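Local coordinates for protein glutamate racemase (Francisella tularensis subsp. tularensis, PDB 3OUT) that is a two-domain alpha/beta protein of the aspartate/glutamate racemase family, modelled here with D-glutamic acid bound, at residues B[142-152]-B[166-177]. Numbering follows the deposited sequence.
Sequences YSNPCGLFVSM and VAKEYLSYFHDK
Strand 140-145, outermost in this chain's four-stranded parallel sheet, and the turn leading into helix 149-154 pack against helix 161-171 and the residues that follow it, with Tyr170 laid along that turn. CA of Cys146 stands over the centre of the Tyr170 ring, 3.5 Å from the centroid, a CH-pi contact, while SG of Cys146 meets the same ring obliquely. A chi1 of -70°, CG anti to the carbonyl carbon, aims the Tyr170 ring at the type I turn Cys146-Phe149, where OH accepts a nearly straight hydrogen bond from Leu148 N (2.9 Å, 162°). The edge of Tyr170, at CD2, points at the face of Phe149 in a T-shaped pair, centroids 5.4 Å apart; CZ of Phe149 reaches Ala167. Asn144 ND2 donates a hydrogen bond to Tyr170 O (2.7 Å), bent at the hydrogen (137°) but on a lone pair in the carbonyl plane. Strand 140-145 pairs with strand 113-118, whose Ile117 touches both Cys146 and Phe174. Farther along, CD of Lys177 lies over one face of the Tyr142 ring, 3.8 Å from its centroid, and Tyr173 OH sits at that ring's edge. NZ of Lys177 donates a hydrogen bond to Tyr173 O and makes a salt bridge with Asp176 OD1 (2.9 Å). One water joins Tyr142 OH to Lys177 O; a second links Ser143 N with Tyr173 OH. CB of Val166 meets SE of Met152, a selenomethionine (3.9 Å); Val166 also packs on Ile162 of the second subunit.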
loop_
_atom_site.group_PDB
_atom_site.type_symbol
_atom_site.label_atom_id
_atom_site.label_comp_id
_atom_site.label_asym_id
_atom_site.label_seq_id
_atom_site.Cartn_x
_atom_site.Cartn_y
_atom_site.Cartn_z
ATOM N N TYR B 142 11.884 -5.358 33.232
ATOM C CA TYR B 142 12.164 -6.614 32.540
ATOM C C TYR B 142 11.134 -6.793 31.413
ATOM O O TYR B 142 9.930 -6.727 31.645
ATOM C CB TYR B 142 12.043 -7.767 33.510
ATOM C CG TYR B 142 13.124 -7.765 34.566
ATOM C CD1 TYR B 142 14.410 -8.234 34.280
ATOM C CD2 TYR B 142 12.846 -7.305 35.824
ATOM C CE1 TYR B 142 15.397 -8.250 35.271
ATOM C CE2 TYR B 142 13.812 -7.303 36.821
ATOM C CZ TYR B 142 15.074 -7.775 36.541
ATOM O OH TYR B 142 15.992 -7.775 37.573
ATOM N N SER B 143 11.632 -6.984 30.204
ATOM C CA SER B 143 10.773 -7.037 29.034
ATOM C C SER B 143 10.981 -8.330 28.274
ATOM O O SER B 143 12.128 -8.796 28.123
ATOM C CB SER B 143 11.112 -5.870 28.119
ATOM O OG SER B 143 10.897 -4.606 28.735
ATOM N N ASN B 144 9.888 -8.901 27.769
ATOM C CA ASN B 144 9.975 -10.114 26.948
ATOM C C ASN B 144 8.908 -10.101 25.851
ATOM O O ASN B 144 7.751 -9.950 26.154
ATOM C CB ASN B 144 9.829 -11.374 27.803
ATOM C CG ASN B 144 10.471 -12.610 27.165
ATOM O OD1 ASN B 144 11.524 -12.511 26.530
ATOM N ND2 ASN B 144 9.848 -13.783 27.366
ATOM N N PRO B 145 9.315 -10.314 24.571
ATOM C CA PRO B 145 8.303 -10.410 23.512
ATOM C C PRO B 145 7.491 -11.719 23.595
ATOM O O PRO B 145 7.995 -12.736 24.072
ATOM C CB PRO B 145 9.134 -10.337 22.231
ATOM C CG PRO B 145 10.424 -10.800 22.574
ATOM C CD PRO B 145 10.666 -10.501 24.036
ATOM N N CYS B 146 6.226 -11.685 23.160
ATOM C CA CYS B 146 5.380 -12.875 23.143
ATOM C C CYS B 146 4.841 -13.061 21.738
ATOM O O CYS B 146 3.631 -12.967 21.507
ATOM C CB CYS B 146 4.231 -12.745 24.119
ATOM S SG CYS B 146 4.738 -12.590 25.885
ATOM N N GLY B 147 5.743 -13.323 20.797
ATOM C CA GLY B 147 5.406 -13.245 19.368
ATOM C C GLY B 147 4.150 -13.969 18.916
ATOM O O GLY B 147 3.354 -13.414 18.143
ATOM N N LEU B 148 3.942 -15.200 19.403
ATOM C CA LEU B 148 2.803 -16.007 18.974
ATOM C C LEU B 148 1.458 -15.561 19.514
ATOM O O LEU B 148 0.420 -15.927 18.930
ATOM C CB LEU B 148 2.985 -17.487 19.308
ATOM C CG LEU B 148 2.080 -18.546 18.646
ATOM C CD1 LEU B 148 1.998 -18.406 17.094
ATOM C CD2 LEU B 148 2.563 -19.956 19.021
ATOM N N PHE B 149 1.436 -14.752 20.579
ATOM C CA PHE B 149 0.149 -14.481 21.209
ATOM C C PHE B 149 -0.913 -13.845 20.280
ATOM O O PHE B 149 -2.092 -14.206 20.333
ATOM C CB PHE B 149 0.314 -13.565 22.431
ATOM C CG PHE B 149 0.668 -14.247 23.750
ATOM C CD1 PHE B 149 0.797 -15.624 23.901
ATOM C CD2 PHE B 149 0.888 -13.441 24.859
ATOM C CE1 PHE B 149 1.072 -16.179 25.140
ATOM C CE2 PHE B 149 1.229 -13.991 26.101
ATOM C CZ PHE B 149 1.284 -15.350 26.240
ATOM N N VAL B 150 -0.531 -12.866 19.473
ATOM C CA VAL B 150 -1.489 -12.181 18.636
ATOM C C VAL B 150 -2.226 -13.143 17.705
ATOM O O VAL B 150 -3.460 -13.183 17.696
ATOM C CB VAL B 150 -0.856 -11.023 17.839
ATOM C CG1 VAL B 150 -1.735 -10.571 16.690
ATOM C CG2 VAL B 150 -0.539 -9.825 18.780
ATOM N N SER B 151 -1.494 -13.930 16.919
ATOM C CA SER B 151 -2.158 -14.866 15.996
ATOM C C SER B 151 -2.980 -15.931 16.744
ATOM O O SER B 151 -4.080 -16.268 16.344
ATOM C CB SER B 151 -1.136 -15.515 15.086
ATOM O OG SER B 151 -1.851 -16.350 14.164
HETATM N N MSE B 152 -2.423 -16.440 17.834
HETATM C CA MSE B 152 -3.048 -17.449 18.685
HETATM C C MSE B 152 -4.446 -16.967 19.088
HETATM O O MSE B 152 -5.432 -17.692 18.947
HETATM C CB MSE B 152 -2.163 -17.697 19.938
HETATM C CG MSE B 152 -2.693 -18.722 20.831
HETATM SE SE MSE B 152 -1.579 -18.912 22.423
HETATM C CE MSE B 152 -2.279 -17.302 23.309
ATOM N N VAL B 166 1.990 -22.065 25.658
ATOM C CA VAL B 166 2.635 -20.941 24.995
ATOM C C VAL B 166 2.972 -19.848 26.039
ATOM O O VAL B 166 4.052 -19.304 26.011
ATOM C CB VAL B 166 1.752 -20.361 23.858
ATOM C CG1 VAL B 166 2.429 -19.118 23.231
ATOM C CG2 VAL B 166 1.493 -21.464 22.780
ATOM N N ALA B 167 2.036 -19.547 26.945
ATOM C CA ALA B 167 2.285 -18.558 27.997
ATOM C C ALA B 167 3.452 -18.995 28.892
ATOM O O ALA B 167 4.311 -18.172 29.251
ATOM C CB ALA B 167 1.023 -18.280 28.819
ATOM N N LYS B 168 3.522 -20.275 29.246
ATOM C CA LYS B 168 4.679 -20.749 30.065
ATOM C C LYS B 168 5.987 -20.485 29.351
ATOM O O LYS B 168 6.970 -20.036 29.964
ATOM C CB LYS B 168 4.532 -22.229 30.462
ATOM C CG LYS B 168 3.373 -22.487 31.406
ATOM C CD LYS B 168 3.287 -23.969 31.815
ATOM C CE LYS B 168 1.928 -24.331 32.422
ATOM N NZ LYS B 168 1.629 -25.796 32.334
ATOM N N GLU B 169 6.014 -20.704 28.033
ATOM C CA GLU B 169 7.221 -20.476 27.254
ATOM C C GLU B 169 7.715 -19.028 27.366
ATOM O O GLU B 169 8.912 -18.793 27.526
ATOM C CB GLU B 169 6.965 -20.855 25.782
ATOM C CG GLU B 169 8.097 -20.583 24.842
ATOM C CD GLU B 169 9.245 -21.568 24.941
ATOM O OE1 GLU B 169 9.101 -22.643 25.579
ATOM O OE2 GLU B 169 10.300 -21.240 24.347
ATOM N N TYR B 170 6.791 -18.065 27.296
ATOM C CA TYR B 170 7.135 -16.664 27.294
ATOM C C TYR B 170 7.281 -16.071 28.702
ATOM O O TYR B 170 8.021 -15.104 28.889
ATOM C CB TYR B 170 6.064 -15.854 26.552
ATOM C CG TYR B 170 6.023 -16.086 25.052
ATOM C CD1 TYR B 170 7.194 -16.139 24.310
ATOM C CD2 TYR B 170 4.806 -16.243 24.373
ATOM C CE1 TYR B 170 7.172 -16.347 22.922
ATOM C CE2 TYR B 170 4.790 -16.436 22.981
ATOM C CZ TYR B 170 5.955 -16.486 22.273
ATOM O OH TYR B 170 5.939 -16.654 20.914
ATOM N N LEU B 171 6.547 -16.593 29.658
ATOM C CA LEU B 171 6.483 -15.966 31.000
ATOM C C LEU B 171 7.461 -16.549 32.001
ATOM O O LEU B 171 7.676 -15.957 33.069
ATOM C CB LEU B 171 5.064 -16.057 31.560
ATOM C CG LEU B 171 3.972 -15.338 30.789
ATOM C CD1 LEU B 171 2.638 -15.693 31.323
ATOM C CD2 LEU B 171 4.190 -13.811 30.805
ATOM N N SER B 172 8.065 -17.689 31.667
ATOM C CA SER B 172 9.058 -18.310 32.550
ATOM C C SER B 172 10.251 -17.372 32.790
ATOM O O SER B 172 10.853 -17.405 33.873
ATOM C CB SER B 172 9.511 -19.659 31.977
ATOM O OG SER B 172 10.092 -19.492 30.702
ATOM N N TYR B 173 10.572 -16.531 31.801
ATOM C CA TYR B 173 11.596 -15.494 31.944
ATOM C C TYR B 173 11.426 -14.670 33.233
ATOM O O TYR B 173 12.423 -14.211 33.759
ATOM C CB TYR B 173 11.585 -14.567 30.723
ATOM C CG TYR B 173 12.413 -13.308 30.832
ATOM C CD1 TYR B 173 13.787 -13.353 30.751
ATOM C CD2 TYR B 173 11.813 -12.060 30.987
ATOM C CE1 TYR B 173 14.548 -12.183 30.828
ATOM C CE2 TYR B 173 12.562 -10.906 31.068
ATOM C CZ TYR B 173 13.917 -10.969 30.986
ATOM O OH TYR B 173 14.667 -9.832 31.045
ATOM N N PHE B 174 10.187 -14.483 33.705
ATOM C CA PHE B 174 9.914 -13.587 34.839
ATOM C C PHE B 174 9.983 -14.275 36.193
ATOM O O PHE B 174 9.924 -13.613 37.212
ATOM C CB PHE B 174 8.541 -12.923 34.705
ATOM C CG PHE B 174 8.432 -12.034 33.503
ATOM C CD1 PHE B 174 8.988 -10.787 33.513
ATOM C CD2 PHE B 174 7.760 -12.456 32.375
ATOM C CE1 PHE B 174 8.892 -9.950 32.408
ATOM C CE2 PHE B 174 7.662 -11.654 31.264
ATOM C CZ PHE B 174 8.231 -10.395 31.279
ATOM N N HIS B 175 10.071 -15.599 36.215
ATOM C CA HIS B 175 9.898 -16.288 37.505
ATOM C C HIS B 175 10.936 -15.891 38.557
ATOM O O HIS B 175 10.586 -15.771 39.735
ATOM C CB HIS B 175 9.838 -17.801 37.336
ATOM C CG HIS B 175 8.503 -18.285 36.878
ATOM N ND1 HIS B 175 8.350 -19.291 35.943
ATOM C CD2 HIS B 175 7.253 -17.889 37.216
ATOM C CE1 HIS B 175 7.061 -19.493 35.727
ATOM N NE2 HIS B 175 6.374 -18.651 36.482
ATOM N N ASP B 176 12.172 -15.653 38.150
ATOM C CA ASP B 176 13.209 -15.252 39.119
ATOM C C ASP B 176 13.387 -13.726 39.247
ATOM O O ASP B 176 14.333 -13.284 39.903
ATOM C CB ASP B 176 14.563 -15.901 38.760
ATOM C CG ASP B 176 15.179 -15.333 37.502
ATOM O OD1 ASP B 176 14.482 -14.646 36.756
ATOM O OD2 ASP B 176 16.366 -15.584 37.235
ATOM N N LYS B 177 12.503 -12.918 38.646
ATOM C CA LYS B 177 12.762 -11.467 38.556
ATOM C C LYS B 177 12.085 -10.647 39.646
ATOM O O LYS B 177 12.336 -9.443 39.740
ATOM C CB LYS B 177 12.310 -10.897 37.186
ATOM C CG LYS B 177 12.916 -11.554 35.933
ATOM C CD LYS B 177 14.444 -11.553 35.959
ATOM C CE LYS B 177 15.061 -11.834 34.590
ATOM N NZ LYS B 177 15.088 -13.281 34.241
HETATM O O HOH W 1 14.675 -7.946 40.140
HETATM O O HOH W 2 14.514 -7.405 30.096
#